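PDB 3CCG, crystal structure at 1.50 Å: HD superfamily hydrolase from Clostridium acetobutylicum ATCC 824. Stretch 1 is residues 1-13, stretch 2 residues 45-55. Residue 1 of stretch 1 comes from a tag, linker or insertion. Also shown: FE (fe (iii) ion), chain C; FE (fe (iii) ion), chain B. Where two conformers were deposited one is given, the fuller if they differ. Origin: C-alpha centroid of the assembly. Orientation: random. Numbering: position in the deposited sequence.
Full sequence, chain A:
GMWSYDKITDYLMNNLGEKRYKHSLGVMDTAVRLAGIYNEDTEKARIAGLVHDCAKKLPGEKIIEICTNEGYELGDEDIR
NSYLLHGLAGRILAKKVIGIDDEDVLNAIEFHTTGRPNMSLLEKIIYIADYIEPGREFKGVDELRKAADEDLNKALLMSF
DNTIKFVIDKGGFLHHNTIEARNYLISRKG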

# COMPACT_ATOMS: atom_id res chain seq x y z
N GLY A 1 -21.56 -31.69 10.25
CA GLY A 1 -20.82 -32.24 9.07
C GLY A 1 -20.99 -31.30 7.88
O GLY A 1 -21.72 -30.30 7.98
N MSE A 2 -20.33 -31.59 6.77
CA MSE A 2 -20.46 -30.73 5.58
C MSE A 2 -21.72 -30.95 4.77
O MSE A 2 -22.11 -32.08 4.48
N TRP A 3 -22.33 -29.84 4.35
CA TRP A 3 -23.53 -29.91 3.57
C TRP A 3 -23.32 -30.54 2.22
O TRP A 3 -22.23 -30.46 1.64
N SER A 4 -24.40 -31.15 1.71
CA SER A 4 -24.41 -31.68 0.38
C SER A 4 -24.32 -30.54 -0.64
O SER A 4 -24.67 -29.39 -0.35
N TYR A 5 -23.85 -30.89 -1.81
CA TYR A 5 -23.77 -29.94 -2.88
C TYR A 5 -25.14 -29.26 -3.11
O TYR A 5 -25.22 -28.05 -3.19
N ASP A 6 -26.21 -30.06 -3.15
CA ASP A 6 -27.55 -29.57 -3.43
C ASP A 6 -28.07 -28.61 -2.35
O ASP A 6 -28.76 -27.63 -2.66
N LYS A 7 -27.68 -28.88 -1.13
CA LYS A 7 -28.06 -28.00 0.01
C LYS A 7 -27.32 -26.67 -0.15
O LYS A 7 -27.92 -25.58 -0.01
N ILE A 8 -26.05 -26.75 -0.52
CA ILE A 8 -25.24 -25.55 -0.76
C ILE A 8 -25.81 -24.71 -1.88
O ILE A 8 -25.94 -23.46 -1.77
N THR A 9 -26.18 -25.33 -2.99
CA THR A 9 -26.70 -24.57 -4.11
C THR A 9 -28.03 -23.90 -3.72
O THR A 9 -28.28 -22.77 -4.13
N ASP A 10 -28.86 -24.59 -2.94
CA ASP A 10 -30.12 -24.02 -2.47
C ASP A 10 -29.84 -22.77 -1.66
O ASP A 10 -30.45 -21.70 -1.84
N TYR A 11 -28.89 -22.91 -0.74
CA TYR A 11 -28.51 -21.81 0.15
C TYR A 11 -27.98 -20.65 -0.63
O TYR A 11 -28.33 -19.49 -0.34
N LEU A 12 -27.11 -20.89 -1.59
CA LEU A 12 -26.53 -19.80 -2.40
C LEU A 12 -27.55 -19.12 -3.26
O LEU A 12 -27.55 -17.88 -3.38
N MSE A 13 -28.43 -19.87 -3.91
CA MSE A 13 -29.46 -19.21 -4.73
C MSE A 13 -30.34 -18.30 -3.86
O MSE A 13 -30.67 -17.15 -4.26
N ALA A 45 -11.01 -26.76 -5.72
CA ALA A 45 -11.28 -25.66 -6.61
C ALA A 45 -12.79 -25.46 -6.77
O ALA A 45 -13.32 -24.35 -6.71
N ARG A 46 -13.50 -26.55 -7.03
CA ARG A 46 -14.97 -26.48 -7.21
C ARG A 46 -15.70 -25.92 -5.97
O ARG A 46 -16.60 -25.07 -6.08
N ILE A 47 -15.37 -26.41 -4.78
CA ILE A 47 -16.09 -25.93 -3.58
C ILE A 47 -15.69 -24.50 -3.23
O ILE A 47 -16.53 -23.69 -2.93
N ALA A 48 -14.40 -24.20 -3.28
CA ALA A 48 -14.00 -22.84 -2.96
C ALA A 48 -14.60 -21.88 -3.96
O ALA A 48 -15.08 -20.81 -3.58
N GLY A 49 -14.60 -22.20 -5.25
CA GLY A 49 -15.17 -21.31 -6.24
C GLY A 49 -16.68 -21.15 -6.07
O GLY A 49 -17.26 -20.06 -6.17
N LEU A 50 -17.35 -22.26 -5.78
CA LEU A 50 -18.78 -22.21 -5.59
C LEU A 50 -19.20 -21.31 -4.42
O LEU A 50 -20.15 -20.53 -4.57
N VAL A 51 -18.50 -21.42 -3.30
CA VAL A 51 -18.95 -20.74 -2.08
C VAL A 51 -18.22 -19.45 -1.74
O VAL A 51 -18.57 -18.78 -0.77
N HIS A 52 -17.32 -19.02 -2.59
CA HIS A 52 -16.42 -17.90 -2.25
C HIS A 52 -17.20 -16.63 -1.90
O HIS A 52 -16.71 -15.85 -1.07
N ASP A 53 -18.36 -16.42 -2.53
CA ASP A 53 -19.12 -15.17 -2.35
C ASP A 53 -20.33 -15.44 -1.44
O ASP A 53 -21.30 -14.70 -1.49
N CYS A 54 -20.31 -16.48 -0.63
CA CYS A 54 -21.47 -16.82 0.18
C CYS A 54 -21.97 -15.66 1.11
O CYS A 54 -23.16 -15.64 1.54
N ALA A 55 -21.06 -14.75 1.49
CA ALA A 55 -21.38 -13.62 2.39
C ALA A 55 -21.52 -12.32 1.63
O ALA A 55 -21.70 -11.28 2.22

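No direct hydrogen bond joins these two stretches; the one polar link is a water, and the packing is otherwise apolar, although His 52 and Asp 53 in the second stretch bind two iron ions. Water 1 lies 3.1 Å from Tyr 11 OH and donates to Cys 54 O at 2.8 Å, so it ties a phenol on the first helix to a backbone carbonyl of the loop beyond the second.

The helices 5-13 and 45-51 run nearly parallel, at 20°, with their axes no closer than 11.4 Å. That spacing leaves room for large aliphatic side chains, and Leu 50 takes the central place. Its CA-to-CB bond points toward the first helix, and with chi1 t and chi2 p the side chain enters a hole formed by Tyr 5, Ile 8, Thr 9 and Leu 12. Leu 50 CD2 comes within 3.5 Å of Tyr 5 CE1 and 3.8 Å of Ile 8 CG2, while Thr 9 CG2 stands farther off, at 4.3 Å from Leu 50 CD2. A branched, wholly apolar leucine suits such a pocket because its two methyls can fill it without leaving a polar group unpaired.

Leu 12 (m, t) answers from the first helix, also pointing toward its partner. Its two methyls reach different neighbours: CD1 lies 3.7 Å from Leu 50 CG and 3.3 Å from Leu 50 O, and CD2 lies 3.6 Å from Cys 54 CB. One turn earlier, Ile 8 (m, t) points the same way, and its CG2 touches Val 51 CG1 at 3.8 Å as well as Leu 50. Val 51 (chi1 m) leaves CA sideways.

At the N-terminal end the contact is more exposed. Tyr 5 (chi1 t) starts sideways, but its ring swings nearer and meets Leu 50 CD2 obliquely. Arg 46, extended through chi1 and chi2 (both t), brings the aliphatic part of its chain to the same ring, with CD 4.4 Å from Tyr 5 CE1. Met 2, a selenomethionine with all three chi angles t, has its CA-to-CB bond toward the second stretch, and Met 2 CE meets Ile 47 (m, t) CD1 at 3.6 Å; a long, flexible side chain can span the gap from the loop preceding the helix. That helix is capped by Ser 4 (chi1 p), whose OG accepts from Lys 7 N at 3.0 Å, satisfying an amide that the first turn leaves free.

At the other end, Tyr 11 (chi1 t) offers its ring edge to Cys 54 CB, 4.5 Å from Tyr 11 CE2. The type I turn from Val 51 to Cys 54 places Cys 54 (p) here, while the CA-to-CB bond of His 52 points away from the first stretch. His 52 ND1 donates to Gly 49 O at 2.8 Å, and on the other side of the ring His 52 NE2 binds the chain C iron at 2.5 Å. Asp 53 bridges both metals, OD2 to iron C at 2.5 Å and OD1 to iron B at 2.2 Å, and water 2 binds both ions too.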

# COMPACT_ATOMS: atom_id res chain seq x y z
CB MSE A 2 -19.29 -30.86 4.64
CG MSE A 2 -19.27 -29.68 3.60
SE MSE A 2 -17.81 -29.91 2.51
CE MSE A 2 -18.31 -29.07 0.93
CB TRP A 3 -24.14 -28.53 3.29
CG TRP A 3 -24.70 -27.84 4.46
CD1 TRP A 3 -24.91 -28.38 5.70
CD2 TRP A 3 -25.27 -26.52 4.50
NE1 TRP A 3 -25.50 -27.46 6.52
CE2 TRP A 3 -25.76 -26.32 5.80
CE3 TRP A 3 -25.40 -25.50 3.55
CZ2 TRP A 3 -26.36 -25.13 6.20
CZ3 TRP A 3 -25.99 -24.31 3.95
CH2 TRP A 3 -26.48 -24.15 5.27
CB SER A 4 -25.73 -32.43 0.10
OG SER A 4 -26.85 -31.54 0.04
CB TYR A 5 -23.29 -30.67 -4.13
CG TYR A 5 -23.11 -29.77 -5.31
CD1 TYR A 5 -21.90 -29.09 -5.49
CD2 TYR A 5 -24.13 -29.56 -6.22
CE1 TYR A 5 -21.72 -28.28 -6.55
CE2 TYR A 5 -23.96 -28.72 -7.28
CZ TYR A 5 -22.74 -28.09 -7.45
OH TYR A 5 -22.55 -27.26 -8.52
CB ASP A 6 -28.50 -30.75 -3.65
CG ASP A 6 -28.32 -31.37 -5.02
OD1 ASP A 6 -27.66 -30.80 -5.90
OD2 ASP A 6 -28.88 -32.47 -5.20
CB LYS A 7 -27.76 -28.62 1.33
CG LYS A 7 -28.23 -27.81 2.50
CD LYS A 7 -28.23 -28.61 3.79
CE LYS A 7 -28.81 -27.81 4.95
NZ LYS A 7 -28.88 -28.63 6.20
CB ILE A 8 -23.78 -25.93 -1.08
CG1 ILE A 8 -23.13 -26.52 0.15
CG2 ILE A 8 -23.00 -24.70 -1.52
CD1 ILE A 8 -21.80 -27.24 -0.13
CB THR A 9 -26.79 -25.36 -5.44
OG1 THR A 9 -27.59 -26.52 -5.21
CG2 THR A 9 -25.39 -25.76 -5.91
CB ASP A 10 -30.88 -25.03 -1.60
CG ASP A 10 -31.60 -26.09 -2.41
OD1 ASP A 10 -31.69 -25.97 -3.64
OD2 ASP A 10 -32.09 -27.05 -1.77
CB TYR A 11 -27.46 -22.31 1.11
CG TYR A 11 -26.83 -21.31 2.07
CD1 TYR A 11 -27.44 -21.01 3.29
CD2 TYR A 11 -25.57 -20.81 1.83
CE1 TYR A 11 -26.85 -20.15 4.17
CE2 TYR A 11 -24.97 -19.94 2.72
CZ TYR A 11 -25.61 -19.64 3.90
OH TYR A 11 -25.01 -18.78 4.80
CB LEU A 12 -25.32 -20.30 -3.23
CG LEU A 12 -24.11 -20.79 -2.45
CD1 LEU A 12 -23.10 -21.42 -3.41
CD2 LEU A 12 -23.47 -19.68 -1.58
CB MSE A 13 -30.32 -20.23 -5.50
CG MSE A 13 -31.52 -19.57 -6.19
SE MSE A 13 -30.98 -18.29 -7.56
CE MSE A 13 -30.67 -19.49 -9.05
CB ALA A 45 -10.63 -25.87 -7.96
CB ARG A 46 -15.55 -27.87 -7.56
CG ARG A 46 -17.10 -27.91 -7.82
CD ARG A 46 -17.67 -29.35 -7.97
NE ARG A 46 -16.80 -30.10 -8.86
CZ ARG A 46 -16.79 -29.96 -10.18
NH1 ARG A 46 -17.64 -29.14 -10.75
NH2 ARG A 46 -15.95 -30.67 -10.92
CB ILE A 47 -15.91 -26.84 -2.38
CG1 ILE A 47 -16.43 -28.25 -2.67
CG2 ILE A 47 -16.66 -26.31 -1.09
CD1 ILE A 47 -15.84 -29.26 -1.69
CB ALA A 48 -12.47 -22.75 -2.96
CB LEU A 50 -19.34 -23.62 -5.38
CG LEU A 50 -20.88 -23.74 -5.19
CD1 LEU A 50 -21.64 -23.18 -6.39
CD2 LEU A 50 -21.23 -25.20 -4.90
CB VAL A 51 -18.90 -21.69 -0.87
CG1 VAL A 51 -19.60 -23.03 -1.19
CG2 VAL A 51 -17.50 -21.94 -0.44
CB HIS A 52 -15.42 -17.60 -3.37
CG HIS A 52 -16.00 -16.82 -4.50
ND1 HIS A 52 -16.85 -17.34 -5.47
CD2 HIS A 52 -15.89 -15.51 -4.78
CE1 HIS A 52 -17.20 -16.38 -6.30
NE2 HIS A 52 -16.65 -15.24 -5.90
CB ASP A 53 -19.57 -14.52 -3.69
CG ASP A 53 -18.71 -13.40 -4.11
OD1 ASP A 53 -17.81 -12.94 -3.40
OD2 ASP A 53 -18.92 -12.93 -5.26
CB CYS A 54 -21.29 -18.17 0.92
SG CYS A 54 -20.07 -18.16 2.21
CB ALA A 55 -20.31 -13.45 3.46
FE FE C . -16.96 -12.90 -6.78
FE FE B . -16.22 -11.52 -3.80
O HOH W 1 -25.11 -16.02 3.45
O HOH W 2 -15.83 -12.49 -5.56
O HOH W 3 -14.75 -10.10 -4.27